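Local coordinates for PROTEIN (hypothetical protein EF0366) (Enterococcus faecalis, PDB 1VPY) that is of unknown function but belongs to the DUF72 family and folds as a TIM alpha/beta barrel, at residues L118-G123 with A148-N153. Numbering follows the deposited sequence.
Sequences LVQFSG and AIELRN
Neighbouring parallel strands of the TIM barrel meet here, and Val119 and Glu150 tie them together at their C-terminal ends. Val119 N donates to Ala148 O at 2.9 Å, and Val119 O accepts from Glu150 N. Just past the strand, Phe121 N reaches Glu150 O at 2.9 Å in a nearly straight bond (175°). The loops stay in contact further on. Asn153 ND2 donates to Gly123 O at 2.7 Å, with that oxygen in the plane of the Asn153 amide.

Leu118, Gln120 and Glu150 share one face of the sheet. The Gln120 and Glu150 side chains run side by side, with Gln120 CG 3.7 Å from Glu150 CD. Gln120 bends at chi2 (-90°), and its amide stacks on the Arg152 guanidinium, the planes 19° apart. Its NE2 sits over one face of that group, offset toward the rim. Through NH1, Arg152 forms a salt bridge with Glu150 OE2. Glu150 is further gripped by Arg204 and His206, and Gln120 OE1 by Lys76, so the polar cluster around the buried Gln120 and Glu150 reaches across several strands.

On the other face, Val119 CB touches Ile149 CD1 at 4.0 Å. The Phe121 ring brings its edge to the same methyl and packs on Tyr134 and Leu135 of helix 129-141. That helix connects the two strands in a beta-alpha-beta unit, flanked in the barrel by strands 72-76 and 175-180.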
ATOM      1  N   LEU A 118       5.223  -0.744  -0.399  1.00 36.42           N
ATOM      2  CA  LEU A 118       4.439   0.391   0.081  1.00 36.42           C
ATOM      3  C   LEU A 118       5.305   1.280   0.945  1.00 36.56           C
ATOM      4  O   LEU A 118       5.800   0.861   1.982  1.00 36.74           O
ATOM      5  CB  LEU A 118       3.165  -0.044   0.826  1.00 36.19           C
ATOM      6  CG  LEU A 118       2.444   1.024   1.664  1.00 36.26           C
ATOM      7  CD1 LEU A 118       1.811   2.142   0.822  1.00 36.20           C
ATOM      8  CD2 LEU A 118       1.415   0.378   2.563  1.00 35.99           C
ATOM      9  N   VAL A 119       5.510   2.505   0.485  1.00 37.06           N
ATOM     10  CA  VAL A 119       6.203   3.515   1.274  1.00 37.23           C
ATOM     11  C   VAL A 119       5.123   4.484   1.746  1.00 37.59           C
ATOM     12  O   VAL A 119       4.600   5.283   0.964  1.00 37.84           O
ATOM     13  CB  VAL A 119       7.294   4.242   0.453  1.00 37.24           C
ATOM     14  CG1 VAL A 119       8.103   5.176   1.334  1.00 37.11           C
ATOM     15  CG2 VAL A 119       8.218   3.241  -0.236  1.00 37.09           C
ATOM     16  N   GLN A 120       4.784   4.384   3.029  1.00 37.81           N
ATOM     17  CA  GLN A 120       3.667   5.117   3.609  1.00 38.04           C
ATOM     18  C   GLN A 120       4.171   6.183   4.595  1.00 38.13           C
ATOM     19  O   GLN A 120       4.768   5.846   5.620  1.00 38.35           O
ATOM     20  CB  GLN A 120       2.721   4.111   4.278  1.00 38.04           C
ATOM     21  CG  GLN A 120       1.490   4.704   4.942  1.00 38.56           C
ATOM     22  CD  GLN A 120       1.738   5.060   6.386  1.00 39.23           C
ATOM     23  OE1 GLN A 120       2.069   4.198   7.208  1.00 40.11           O
ATOM     24  NE2 GLN A 120       1.588   6.335   6.708  1.00 39.92           N
ATOM     25  N   PHE A 121       3.929   7.458   4.281  1.00 38.11           N
ATOM     26  CA  PHE A 121       4.460   8.583   5.072  1.00 38.53           C
ATOM     27  C   PHE A 121       3.495   9.113   6.124  1.00 38.75           C
ATOM     28  O   PHE A 121       2.297   8.877   6.061  1.00 39.10           O
ATOM     29  CB  PHE A 121       4.899   9.733   4.160  1.00 38.48           C
ATOM     30  CG  PHE A 121       6.056   9.391   3.276  1.00 38.31           C
ATOM     31  CD1 PHE A 121       7.360   9.531   3.733  1.00 38.15           C
ATOM     32  CD2 PHE A 121       5.846   8.908   1.993  1.00 38.90           C
ATOM     33  CE1 PHE A 121       8.441   9.207   2.921  1.00 37.91           C
ATOM     34  CE2 PHE A 121       6.919   8.581   1.172  1.00 38.91           C
ATOM     35  CZ  PHE A 121       8.222   8.736   1.640  1.00 38.27           C
ATOM     36  N   SER A 122       4.030   9.851   7.085  1.00 39.26           N
ATOM     37  CA  SER A 122       3.223  10.412   8.165  1.00 39.49           C
ATOM     38  C   SER A 122       2.499  11.693   7.774  1.00 39.67           C
ATOM     39  O   SER A 122       2.740  12.270   6.706  1.00 39.63           O
ATOM     40  CB  SER A 122       4.099  10.674   9.378  1.00 39.36           C
ATOM     41  OG  SER A 122       4.637   9.456   9.838  1.00 39.69           O
ATOM     42  N   GLY A 123       1.615  12.132   8.664  1.00 39.85           N
ATOM     43  CA  GLY A 123       0.886  13.380   8.491  1.00 40.00           C
ATOM     44  C   GLY A 123       1.794  14.592   8.466  1.00 39.95           C
ATOM     45  O   GLY A 123       1.410  15.639   7.955  1.00 40.08           O
ATOM     46  N   ALA A 148       4.587   1.752  -4.463  1.00 36.91           N
ATOM     47  CA  ALA A 148       3.332   2.396  -4.145  1.00 36.56           C
ATOM     48  C   ALA A 148       3.600   3.399  -3.034  1.00 36.46           C
ATOM     49  O   ALA A 148       4.062   3.032  -1.948  1.00 36.75           O
ATOM     50  CB  ALA A 148       2.301   1.373  -3.722  1.00 36.40           C
ATOM     51  N   ILE A 149       3.332   4.669  -3.318  1.00 36.19           N
ATOM     52  CA  ILE A 149       3.554   5.757  -2.363  1.00 35.94           C
ATOM     53  C   ILE A 149       2.217   6.105  -1.714  1.00 36.18           C
ATOM     54  O   ILE A 149       1.210   6.275  -2.407  1.00 36.32           O
ATOM     55  CB  ILE A 149       4.131   7.022  -3.083  1.00 35.72           C
ATOM     56  CG1 ILE A 149       5.517   6.754  -3.700  1.00 35.05           C
ATOM     57  CG2 ILE A 149       4.104   8.249  -2.180  1.00 35.45           C
ATOM     58  CD1 ILE A 149       6.674   6.662  -2.717  1.00 34.90           C
ATOM     59  N   GLU A 150       2.207   6.193  -0.387  1.00 36.50           N
ATOM     60  CA  GLU A 150       1.042   6.694   0.349  1.00 36.58           C
ATOM     61  C   GLU A 150       1.375   7.922   1.193  1.00 36.40           C
ATOM     62  O   GLU A 150       2.407   7.949   1.854  1.00 36.47           O
ATOM     63  CB  GLU A 150       0.447   5.613   1.241  1.00 36.46           C
ATOM     64  CG  GLU A 150      -0.922   5.991   1.748  1.00 36.92           C
ATOM     65  CD  GLU A 150      -1.468   5.018   2.758  1.00 37.68           C
ATOM     66  OE1 GLU A 150      -1.382   3.790   2.529  1.00 36.84           O
ATOM     67  OE2 GLU A 150      -2.003   5.496   3.781  1.00 37.19           O
ATOM     68  N   LEU A 151       0.479   8.913   1.176  1.00 36.45           N
ATOM     69  CA  LEU A 151       0.640  10.165   1.937  1.00 36.39           C
ATOM     70  C   LEU A 151      -0.515  10.384   2.931  1.00 36.87           C
ATOM     71  O   LEU A 151      -1.643   9.945   2.677  1.00 36.48           O
ATOM     72  CB  LEU A 151       0.720  11.360   0.977  1.00 36.11           C
ATOM     73  CG  LEU A 151       1.519  11.233  -0.329  1.00 35.30           C
ATOM     74  CD1 LEU A 151       1.021  12.216  -1.363  1.00 33.80           C
ATOM     75  CD2 LEU A 151       3.009  11.398  -0.106  1.00 34.21           C
ATOM     76  N   ARG A 152      -0.225  11.056   4.054  1.00 37.42           N
ATOM     77  CA  ARG A 152      -1.239  11.415   5.071  1.00 38.02           C
ATOM     78  C   ARG A 152      -1.327  12.917   5.293  1.00 38.28           C
ATOM     79  O   ARG A 152      -1.767  13.364   6.358  1.00 38.49           O
ATOM     80  CB  ARG A 152      -0.960  10.761   6.435  1.00 38.07           C
ATOM     81  CG  ARG A 152      -1.112   9.264   6.488  1.00 39.33           C
ATOM     82  CD  ARG A 152      -1.756   8.790   7.788  1.00 40.40           C
ATOM     83  NE  ARG A 152      -1.543   7.355   8.015  1.00 41.76           N
ATOM     84  CZ  ARG A 152      -1.954   6.385   7.197  1.00 43.54           C
ATOM     85  NH1 ARG A 152      -2.602   6.678   6.079  1.00 44.58           N
ATOM     86  NH2 ARG A 152      -1.711   5.111   7.487  1.00 44.67           N
ATOM     87  N   ASN A 153      -0.908  13.695   4.303  1.00 38.59           N
ATOM     88  CA  ASN A 153      -0.928  15.155   4.411  1.00 38.79           C
ATOM     89  C   ASN A 153      -1.619  15.789   3.210  1.00 39.07           C
ATOM     90  O   ASN A 153      -1.250  15.526   2.065  1.00 39.03           O
ATOM     91  CB  ASN A 153       0.496  15.692   4.564  1.00 38.60           C
ATOM     92  CG  ASN A 153       0.531  17.172   4.833  1.00 38.79           C
ATOM     93  OD1 ASN A 153       0.281  17.983   3.942  1.00 39.01           O
ATOM     94  ND2 ASN A 153       0.850  17.540   6.066  1.00 38.85           N
TER